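Local coordinates for RV1873 (Mycobacterium tuberculosis, PDB 2JEK), which is of unknown function but belongs to the DUF1810 family and folds into an all-helical, right-handed superhelix, at residues 19-22 against 23-26; 31-35 against 36-40; 78-81 against 82-86; 136-139 against 140-144. All coordinates share one frame; numbering follows the deposited sequence.

Contact 1: 19-22 against 23-26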
loop_
_atom_site.group_PDB
_atom_site.type_symbol
_atom_site.label_atom_id
_atom_site.label_comp_id
_atom_site.label_asym_id
_atom_site.label_seq_id
_atom_site.Cartn_x
_atom_site.Cartn_y
_atom_site.Cartn_z
ATOM N N PRO A 19 -2.434 8.440 -14.783
ATOM C CA PRO A 19 -3.031 9.795 -14.780
ATOM C C PRO A 19 -2.871 10.570 -13.485
ATOM O O PRO A 19 -3.088 11.797 -13.474
ATOM C CB PRO A 19 -4.530 9.531 -15.011
ATOM C CG PRO A 19 -4.611 8.134 -15.528
ATOM C CD PRO A 19 -3.475 7.400 -14.887
ATOM N N VAL A 20 -2.525 9.880 -12.401
ATOM C CA VAL A 20 -2.525 10.522 -11.082
ATOM C C VAL A 20 -1.196 10.489 -10.317
ATOM O O VAL A 20 -1.086 11.115 -9.267
ATOM C CB VAL A 20 -3.623 9.948 -10.159
ATOM C CG1 VAL A 20 -5.018 10.146 -10.779
ATOM C CG2 VAL A 20 -3.352 8.480 -9.852
ATOM N N TYR A 21 -0.196 9.767 -10.820
ATOM C CA TYR A 21 0.966 9.492 -9.977
ATOM C C TYR A 21 1.712 10.743 -9.517
ATOM O O TYR A 21 2.168 10.812 -8.369
ATOM C CB TYR A 21 1.928 8.457 -10.594
ATOM C CG TYR A 21 2.910 7.964 -9.554
ATOM C CD1 TYR A 21 2.471 7.208 -8.460
ATOM C CD2 TYR A 21 4.261 8.314 -9.619
ATOM C CE1 TYR A 21 3.355 6.781 -7.489
ATOM C CE2 TYR A 21 5.163 7.884 -8.640
ATOM C CZ TYR A 21 4.693 7.130 -7.578
ATOM O OH TYR A 21 5.553 6.700 -6.598
ATOM N N ARG A 22 1.836 11.734 -10.398
ATOM C CA ARG A 22 2.515 12.953 -9.961
ATOM C C ARG A 22 1.743 13.604 -8.813
ATOM O O ARG A 22 2.350 14.072 -7.855
ATOM C CB ARG A 22 2.725 13.952 -11.101
ATOM C CG ARG A 22 3.468 15.233 -10.671
ATOM C CD ARG A 22 4.907 14.929 -10.288
ATOM N NE ARG A 22 5.632 16.104 -9.805
ATOM C CZ ARG A 22 6.953 16.152 -9.666
ATOM N NH1 ARG A 22 7.694 15.093 -9.980
ATOM N NH2 ARG A 22 7.535 17.259 -9.215
ATOM N N SER A 23 0.411 13.596 -8.881
ATOM C CA SER A 23 -0.371 14.199 -7.800
ATOM C C SER A 23 -0.219 13.390 -6.507
ATOM O O SER A 23 -0.197 13.945 -5.415
ATOM C CB SER A 23 -1.842 14.347 -8.205
ATOM O OG SER A 23 -2.500 13.104 -8.349
ATOM N N VAL A 24 -0.109 12.071 -6.640
ATOM C CA VAL A 24 0.135 11.209 -5.488
ATOM C C VAL A 24 1.415 11.618 -4.774
ATOM O O VAL A 24 1.418 11.844 -3.555
ATOM C CB VAL A 24 0.252 9.740 -5.926
ATOM C CG1 VAL A 24 0.687 8.849 -4.743
ATOM C CG2 VAL A 24 -1.061 9.266 -6.499
ATOM N N VAL A 25 2.495 11.708 -5.546
ATOM C CA VAL A 25 3.805 12.111 -5.038
ATOM C C VAL A 25 3.741 13.487 -4.375
ATOM O O VAL A 25 4.259 13.664 -3.267
ATOM C CB VAL A 25 4.881 12.037 -6.163
ATOM C CG1 VAL A 25 6.169 12.739 -5.769
ATOM C CG2 VAL A 25 5.164 10.571 -6.498
ATOM N N GLU A 26 3.057 14.434 -5.016
ATOM C CA GLU A 26 2.962 15.778 -4.453
ATOM C C GLU A 26 2.174 15.781 -3.145
ATOM O O GLU A 26 2.565 16.441 -2.184
ATOM C CB GLU A 26 2.369 16.772 -5.461
ATOM C CG GLU A 26 3.151 16.890 -6.788
ATOM C CD GLU A 26 4.434 17.713 -6.686
ATOM O OE1 GLU A 26 4.799 18.134 -5.570
ATOM O OE2 GLU A 26 5.075 17.938 -7.738
HETATM O O HOH W 1 -0.914 13.413 -11.499
#
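Arg22 leaves the backbone with CG anti to its N (chi1 -179°) and then bends at chi2, while Glu26 starts beside its own N and also bends at chi2, which swings the two charged ends together one turn apart. They form an i to i+4 salt bridge on the first turn of helix 21-29, whose N-cap position is held by Val20. Glu26 OE2 alone does the gripping: it lies at the edge of the guanidinium, near its plane, 2.8 Å from Arg22 NE and 2.9 Å from Arg22 NH2. Both hydrogen bonds are strongly bent and count as weak, and the carboxylate plane is turned 68° from the guanidinium, so the pair is not the flat, two-oxygen kind. Both residues are exposed, and Arg29 brings a like charge close to Arg22 NH2.

On the inner side, Val25 CG2 sits over one face of the Tyr21 ring, 3.4 Å from Tyr21 CE2. The ring also meets Val24 CB obliquely. Its hydroxyl is bonded to Glu80 and its ring makes a cation-pi contact with Arg77, which ties this turn to helix 74-87. Val20 CG2 packs more loosely against Val24 CG2, at 4.1 Å.

At the helix start a water accepts from Ser23 N at 2.9 Å. Val20 O takes two donors: Val24 N, at 3.0 Å and nearly in line with the carbonyl, and the hydroxyl of Ser23, which donates back to the preceding turn with OG 2.6 Å from Val20 O.

Contact 2: 31-35 against 36-40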
loop_
_atom_site.group_PDB
_atom_site.type_symbol
_atom_site.label_atom_id
_atom_site.label_comp_id
_atom_site.label_asym_id
_atom_site.label_seq_id
_atom_site.Cartn_x
_atom_site.Cartn_y
_atom_site.Cartn_z
ATOM N N GLY A 31 2.419 15.770 2.834
ATOM C CA GLY A 31 1.886 15.161 4.048
ATOM C C GLY A 31 0.371 15.037 4.184
ATOM O O GLY A 31 -0.151 14.901 5.295
ATOM N N ARG A 32 -0.355 15.073 3.068
ATOM C CA ARG A 32 -1.798 14.854 3.138
ATOM C C ARG A 32 -2.380 14.353 1.826
ATOM O O ARG A 32 -2.276 15.025 0.794
ATOM C CB ARG A 32 -2.524 16.119 3.591
ATOM C CG ARG A 32 -4.021 15.961 3.735
ATOM C CD ARG A 32 -4.537 17.069 4.603
ATOM N NE ARG A 32 -5.529 17.885 3.916
ATOM C CZ ARG A 32 -5.550 19.214 3.960
ATOM N NH1 ARG A 32 -4.619 19.876 4.642
ATOM N NH2 ARG A 32 -6.492 19.882 3.309
ATOM N N LYS A 33 -2.997 13.180 1.898
ATOM C CA LYS A 33 -3.704 12.597 0.766
ATOM C C LYS A 33 -4.990 13.368 0.463
ATOM O O LYS A 33 -5.793 13.664 1.367
ATOM C CB LYS A 33 -4.025 11.121 1.022
ATOM C CG LYS A 33 -5.013 10.515 0.011
ATOM C CD LYS A 33 -5.142 9.002 0.179
ATOM C CE LYS A 33 -5.997 8.382 -0.915
ATOM N NZ LYS A 33 -7.456 8.641 -0.713
ATOM N N ARG A 34 -5.178 13.674 -0.818
ATOM C CA ARG A 34 -6.371 14.391 -1.285
ATOM C C ARG A 34 -7.138 13.644 -2.379
ATOM O O ARG A 34 -8.359 13.755 -2.467
ATOM C CB ARG A 34 -5.983 15.773 -1.812
ATOM C CG ARG A 34 -5.216 16.648 -0.838
ATOM C CD ARG A 34 -4.873 17.981 -1.480
ATOM N NE ARG A 34 -3.992 18.794 -0.644
ATOM C CZ ARG A 34 -4.367 19.873 0.038
ATOM N NH1 ARG A 34 -5.624 20.301 -0.001
ATOM N NH2 ARG A 34 -3.471 20.537 0.756
ATOM N N GLY A 35 -6.421 12.910 -3.226
ATOM C CA GLY A 35 -7.014 12.290 -4.406
ATOM C C GLY A 35 -7.607 10.908 -4.176
ATOM O O GLY A 35 -7.473 10.332 -3.088
ATOM N N HIS A 36 -8.247 10.382 -5.221
ATOM C CA HIS A 36 -8.949 9.107 -5.176
ATOM C C HIS A 36 -8.083 8.026 -5.786
ATOM O O HIS A 36 -8.249 7.669 -6.962
ATOM C CB HIS A 36 -10.260 9.200 -5.963
ATOM C CG HIS A 36 -11.160 10.303 -5.509
ATOM N ND1 HIS A 36 -11.540 10.464 -4.194
ATOM C CD2 HIS A 36 -11.763 11.299 -6.201
ATOM C CE1 HIS A 36 -12.337 11.514 -4.095
ATOM N NE2 HIS A 36 -12.491 12.035 -5.298
ATOM N N TRP A 37 -7.155 7.499 -4.991
ATOM C CA TRP A 37 -6.159 6.592 -5.547
ATOM C C TRP A 37 -5.642 5.506 -4.608
ATOM O O TRP A 37 -4.717 4.790 -4.973
ATOM C CB TRP A 37 -4.975 7.381 -6.125
ATOM C CG TRP A 37 -4.426 8.524 -5.281
ATOM C CD1 TRP A 37 -4.530 9.862 -5.558
ATOM C CD2 TRP A 37 -3.642 8.427 -4.078
ATOM N NE1 TRP A 37 -3.872 10.599 -4.605
ATOM C CE2 TRP A 37 -3.326 9.748 -3.679
ATOM C CE3 TRP A 37 -3.185 7.355 -3.293
ATOM C CZ2 TRP A 37 -2.560 10.023 -2.537
ATOM C CZ3 TRP A 37 -2.421 7.630 -2.159
ATOM C CH2 TRP A 37 -2.121 8.958 -1.793
ATOM N N MET A 38 -6.223 5.363 -3.423
ATOM C CA MET A 38 -5.634 4.443 -2.454
ATOM C C MET A 38 -5.450 3.016 -2.979
ATOM O O MET A 38 -4.413 2.394 -2.763
ATOM C CB MET A 38 -6.427 4.417 -1.143
ATOM C CG MET A 38 -5.622 3.898 0.030
ATOM S SD MET A 38 -4.286 5.023 0.464
ATOM C CE MET A 38 -3.587 4.163 1.880
ATOM N N TRP A 39 -6.470 2.492 -3.653
ATOM C CA TRP A 39 -6.534 1.077 -4.007
ATOM C C TRP A 39 -5.361 0.625 -4.852
ATOM O O TRP A 39 -4.936 -0.529 -4.758
ATOM C CB TRP A 39 -7.840 0.717 -4.732
ATOM C CG TRP A 39 -9.047 1.470 -4.264
ATOM C CD1 TRP A 39 -9.971 1.067 -3.328
ATOM C CD2 TRP A 39 -9.471 2.758 -4.719
ATOM N NE1 TRP A 39 -10.929 2.039 -3.175
ATOM C CE2 TRP A 39 -10.648 3.083 -4.013
ATOM C CE3 TRP A 39 -8.968 3.672 -5.654
ATOM C CZ2 TRP A 39 -11.332 4.289 -4.216
ATOM C CZ3 TRP A 39 -9.646 4.873 -5.854
ATOM C CH2 TRP A 39 -10.817 5.167 -5.135
ATOM N N PHE A 40 -4.842 1.529 -5.679
ATOM C CA PHE A 40 -3.825 1.147 -6.656
ATOM C C PHE A 40 -2.467 1.826 -6.423
ATOM O O PHE A 40 -1.559 1.685 -7.233
ATOM C CB PHE A 40 -4.344 1.323 -8.096
ATOM C CG PHE A 40 -4.919 2.677 -8.390
ATOM C CD1 PHE A 40 -4.087 3.774 -8.620
ATOM C CD2 PHE A 40 -6.302 2.861 -8.444
ATOM C CE1 PHE A 40 -4.615 5.024 -8.903
ATOM C CE2 PHE A 40 -6.843 4.112 -8.745
ATOM C CZ PHE A 40 -5.990 5.194 -8.963
HETATM O O HOH W 2 -8.698 6.609 -2.423
#
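From Lys33 to Trp37 the chain is irregular: it kinks at Arg34 (psi -33°), is extended at Gly35, and turns tightly at His36, where Trp37 N makes a weak bond to Gly35 O (3.4 Å), before the short helix 38-41. The straight Lys33 chain runs over one face of the indole, the two side chains sliding past each other in opposite directions. Lys33 CG lies 3.6 Å from Trp37 CZ2, and farther out Lys33 CE makes a CH-pi contact 3.7 Å from the centroid of the six-membered ring, 7° off its normal.

A bend at the last torsion (chi4 -75°) carries the ammonium past the ring to Gly35 O, with Lys33 NZ 2.9 Å from that oxygen and close to the line of the carbonyl. A water accepts from both Lys33 NZ and Met38 N, and the salt bridge to Asp101 gives the ammonium a further partner on helix 101-115. Any cation-pi component is weak, since NZ stands 5.1 Å from the centroid of the Trp37 six-membered ring.

Glu27 OE1 accepts from the backbone N of Arg34 and Gly35 and from Trp37 NE1, the last bond probably helping to fix the indole's rotation. The arrangement is a CH-pi contact of a lysine chain over a tryptophan face, in the connection between helices 21-29 and 38-41.

Contact 3: 78-81 against 82-86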
loop_
_atom_site.group_PDB
_atom_site.type_symbol
_atom_site.label_atom_id
_atom_site.label_comp_id
_atom_site.label_asym_id
_atom_site.label_seq_id
_atom_site.Cartn_x
_atom_site.Cartn_y
_atom_site.Cartn_z
ATOM N N LEU A 78 6.216 1.969 -4.886
ATOM C CA LEU A 78 5.683 1.639 -3.566
ATOM C C LEU A 78 6.663 2.015 -2.459
ATOM O O LEU A 78 6.266 2.529 -1.411
ATOM C CB LEU A 78 5.284 0.161 -3.493
ATOM C CG LEU A 78 4.683 -0.289 -2.159
ATOM C CD1 LEU A 78 3.391 0.467 -1.846
ATOM C CD2 LEU A 78 4.407 -1.774 -2.144
ATOM N N HIS A 79 7.952 1.785 -2.702
ATOM C CA HIS A 79 8.953 2.206 -1.731
ATOM C C HIS A 79 9.026 3.733 -1.661
ATOM O O HIS A 79 9.181 4.312 -0.575
ATOM C CB HIS A 79 10.324 1.631 -2.071
ATOM C CG HIS A 79 10.434 0.156 -1.841
ATOM N ND1 HIS A 79 10.545 -0.390 -0.582
ATOM C CD2 HIS A 79 10.497 -0.880 -2.708
ATOM C CE1 HIS A 79 10.660 -1.703 -0.682
ATOM N NE2 HIS A 79 10.631 -2.025 -1.961
ATOM N N GLU A 80 8.915 4.394 -2.817
ATOM C CA GLU A 80 8.885 5.858 -2.823
ATOM C C GLU A 80 7.741 6.389 -1.970
ATOM O O GLU A 80 7.931 7.271 -1.129
ATOM C CB GLU A 80 8.770 6.400 -4.253
ATOM C CG GLU A 80 8.340 7.870 -4.325
ATOM C CD GLU A 80 8.436 8.445 -5.724
ATOM O OE1 GLU A 80 8.028 7.753 -6.685
ATOM O OE2 GLU A 80 8.897 9.600 -5.853
ATOM N N CYS A 81 6.551 5.825 -2.165
ATOM C CA CYS A 81 5.362 6.324 -1.483
ATOM C C CYS A 81 5.431 6.024 -0.004
ATOM O O CYS A 81 5.054 6.850 0.809
ATOM C CB CYS A 81 4.112 5.716 -2.114
ATOM S SG CYS A 81 3.751 6.367 -3.763
ATOM N N THR A 82 5.911 4.837 0.346
ATOM C CA THR A 82 6.103 4.473 1.752
ATOM C C THR A 82 7.108 5.418 2.419
ATOM O O THR A 82 6.858 5.913 3.522
ATOM C CB THR A 82 6.578 3.014 1.849
ATOM O OG1 THR A 82 5.582 2.171 1.257
ATOM C CG2 THR A 82 6.816 2.576 3.300
ATOM N N GLY A 83 8.225 5.668 1.733
ATOM C CA GLY A 83 9.267 6.556 2.250
ATOM C C GLY A 83 8.796 7.980 2.477
ATOM O O GLY A 83 9.147 8.618 3.496
ATOM N N LEU A 84 7.974 8.486 1.552
ATOM C CA LEU A 84 7.383 9.824 1.707
ATOM C C LEU A 84 6.522 9.927 2.961
ATOM O O LEU A 84 6.586 10.923 3.691
ATOM C CB LEU A 84 6.575 10.220 0.463
ATOM C CG LEU A 84 7.405 10.480 -0.793
ATOM C CD1 LEU A 84 6.495 10.632 -2.006
ATOM C CD2 LEU A 84 8.291 11.713 -0.593
ATOM N N VAL A 85 5.727 8.889 3.222
ATOM C CA VAL A 85 4.898 8.868 4.423
ATOM C C VAL A 85 5.787 8.823 5.668
ATOM O O VAL A 85 5.546 9.549 6.634
ATOM C CB VAL A 85 3.889 7.687 4.415
ATOM C CG1 VAL A 85 3.104 7.635 5.731
ATOM C CG2 VAL A 85 2.909 7.820 3.243
ATOM N N ASN A 86 6.824 7.985 5.633
ATOM C CA ASN A 86 7.741 7.864 6.778
ATOM C C ASN A 86 8.445 9.172 7.127
ATOM O O ASN A 86 8.785 9.390 8.281
ATOM C CB ASN A 86 8.762 6.757 6.559
ATOM C CG ASN A 86 8.175 5.380 6.772
ATOM O OD1 ASN A 86 7.191 5.222 7.485
ATOM N ND2 ASN A 86 8.803 4.378 6.186
#
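Thr82 places OG1 beside its own backbone N (chi1 -60°), a rotamer from which a helical threonine hydroxyl can donate to the carbonyl four residues back. This is the familiar i to i-4 side-chain-to-backbone bond, here in the middle of helix 74-87. Leu78 O therefore accepts twice, from Thr82 OG1 at 2.8 Å and from Thr82 N at 2.9 Å, the two donors arriving from opposite faces of the carbonyl plane. Since Thr82 is buried, the bond satisfies its hydroxyl; the side chain packs against Phe122 and Met109.

Leu78 crosses the threonine obliquely; its CD1 comes within 4.2 Å of Thr82 OG1. On the neighbouring flank Glu80 and Leu84 lie side by side and point the same way. The glutamate is extended beyond CG, so only its stem meets the leucine, Glu80 CG standing 4.1 Å from Leu84 CD1, while its carboxylate goes on to the hydroxyl of Tyr21 in helix 21-29.

His79 turns elsewhere, hydrogen-bonding Asp121 through ND1 and stacking on Phe122. Val85 sets CG2 beside its own N, and this methyl rests 3.4 Å from Cys81 O, the same oxygen that accepts from Val85 N.

Contact 4: 136-139 against 140-144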
loop_
_atom_site.group_PDB
_atom_site.type_symbol
_atom_site.label_atom_id
_atom_site.label_comp_id
_atom_site.label_asym_id
_atom_site.label_seq_id
_atom_site.Cartn_x
_atom_site.Cartn_y
_atom_site.Cartn_z
ATOM N N ARG A 136 -4.863 -7.264 11.254
ATOM C CA ARG A 136 -5.301 -8.569 11.718
ATOM C C ARG A 136 -5.827 -9.466 10.596
ATOM O O ARG A 136 -5.445 -10.626 10.482
ATOM C CB ARG A 136 -6.389 -8.360 12.771
ATOM C CG ARG A 136 -6.958 -9.645 13.334
ATOM C CD ARG A 136 -7.974 -9.366 14.438
ATOM N NE ARG A 136 -7.468 -8.444 15.458
ATOM C CZ ARG A 136 -6.481 -8.706 16.318
ATOM N NH1 ARG A 136 -5.846 -9.875 16.306
ATOM N NH2 ARG A 136 -6.122 -7.780 17.194
ATOM N N ARG A 137 -6.694 -8.898 9.770
ATOM C CA ARG A 137 -7.342 -9.653 8.706
ATOM C C ARG A 137 -6.336 -10.074 7.629
ATOM O O ARG A 137 -6.437 -11.168 7.081
ATOM C CB ARG A 137 -8.497 -8.845 8.112
ATOM C CG ARG A 137 -9.670 -8.641 9.094
ATOM C CD ARG A 137 -10.652 -7.604 8.576
ATOM N NE ARG A 137 -11.519 -8.143 7.530
ATOM C CZ ARG A 137 -11.949 -7.455 6.472
ATOM N NH1 ARG A 137 -11.584 -6.189 6.290
ATOM N NH2 ARG A 137 -12.731 -8.047 5.581
ATOM N N THR A 138 -5.353 -9.222 7.349
ATOM C CA THR A 138 -4.306 -9.568 6.379
ATOM C C THR A 138 -3.442 -10.731 6.875
ATOM O O THR A 138 -3.136 -11.666 6.129
ATOM C CB THR A 138 -3.420 -8.343 6.063
ATOM O OG1 THR A 138 -4.212 -7.344 5.403
ATOM C CG2 THR A 138 -2.272 -8.726 5.136
ATOM N N VAL A 139 -3.011 -10.658 8.128
ATOM C CA VAL A 139 -2.188 -11.733 8.699
ATOM C C VAL A 139 -2.938 -13.067 8.636
ATOM O O VAL A 139 -2.353 -14.098 8.282
ATOM C CB VAL A 139 -1.719 -11.411 10.151
ATOM C CG1 VAL A 139 -0.945 -12.591 10.759
ATOM C CG2 VAL A 139 -0.863 -10.148 10.179
ATOM N N ALA A 140 -4.233 -13.029 8.934
ATOM C CA ALA A 140 -5.058 -14.237 8.893
ATOM C C ALA A 140 -5.146 -14.810 7.479
ATOM O O ALA A 140 -4.960 -16.015 7.285
ATOM C CB ALA A 140 -6.444 -13.969 9.461
ATOM N N LEU A 141 -5.421 -13.952 6.495
ATOM C CA LEU A 141 -5.532 -14.387 5.099
ATOM C C LEU A 141 -4.220 -14.931 4.543
ATOM O O LEU A 141 -4.230 -15.733 3.607
ATOM C CB LEU A 141 -6.019 -13.243 4.197
ATOM C CG LEU A 141 -7.493 -12.826 4.210
ATOM C CD1 LEU A 141 -7.664 -11.496 3.489
ATOM C CD2 LEU A 141 -8.375 -13.897 3.557
ATOM N N LEU A 142 -3.095 -14.481 5.102
ATOM C CA LEU A 142 -1.775 -14.913 4.635
ATOM C C LEU A 142 -1.213 -16.156 5.335
ATOM O O LEU A 142 -0.185 -16.688 4.914
ATOM C CB LEU A 142 -0.753 -13.776 4.748
ATOM C CG LEU A 142 -0.929 -12.590 3.802
ATOM C CD1 LEU A 142 0.085 -11.532 4.149
ATOM C CD2 LEU A 142 -0.802 -12.997 2.332
ATOM N N ALA A 143 -1.881 -16.605 6.393
ATOM C CA ALA A 143 -1.366 -17.700 7.223
ATOM C C ALA A 143 -1.189 -18.972 6.408
ATOM O O ALA A 143 -0.168 -19.657 6.507
ATOM C CB ALA A 143 -2.299 -17.945 8.404
ATOM N N VAL A 144 -2.189 -19.256 5.581
ATOM C CA VAL A 144 -2.227 -20.472 4.787
ATOM C C VAL A 144 -2.118 -20.119 3.305
ATOM O O VAL A 144 -2.870 -19.272 2.803
ATOM C CB VAL A 144 -3.517 -21.289 5.069
ATOM C CG1 VAL A 144 -3.500 -22.596 4.304
ATOM C CG2 VAL A 144 -3.677 -21.565 6.559
#
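From Arg136 to Leu141 the backbone is regular alpha helix, with Ala140 N bonded to Arg136 O at 3.1 Å and Leu141 N to Arg137 O at 3.0 Å. The pattern changes towards the end. Leu142 N bonds to Thr138 O at 3.0 Å but with an N-H...O angle of only 137°, and also weakly to Val139 O at 3.3 Å; Ala143 N then reaches back three residues, to Ala140 O. By Val144 the backbone is no longer helical.

Thr138 and Leu142 make the side-chain contact across one turn. They lie alongside each other and point the same way, Thr138 CG2 touching Leu142 CD1 at 3.8 Å. The threonine methyl is anti to the backbone N, and the branch set beside that N is the hydroxyl (chi1 -65°), which bonds to Asp135 just before the segment; its apolar and polar branches are thus divided between the leucine and the aspartate. Leu142 folds back over the preceding turn, with CG 3.3 Å from Thr138 O. Leu141 makes a similar approach, its CG lying 3.5 Å from Arg137 O.

Most of this last helix is exposed. Thr138 and Val139 rest on Thr110 of helix 101-115, and Leu142 meets Arg114 there, while Leu141 packs on Leu45 and Leu48 of a loop whose Leu48 O also accepts from Arg137 NH1.

How the contacts relate
Contacts 1, 2 and 3 form one neighbourhood, while contact 4 lies across the chain's centre from all of them. Helix 21-29 joins the first three: Val24 CG2 of contact 1 packs 3.6 Å from Trp37 CD2 of contact 2, and Tyr21 OH of contact 1 stands 2.7 Å from Glu80 OE1 of contact 3, a probable hydrogen bond. Contacts 2 and 3 do not touch; their nearest atoms are about 6 Å apart. Contact 4 is about 30 Å from contact 1, centre to centre, yet helix 101-115 meets contacts 2, 3 and 4. No active site is known; glycerol, probably from crystallisation, lies near Ser23, Arg34 and Trp39.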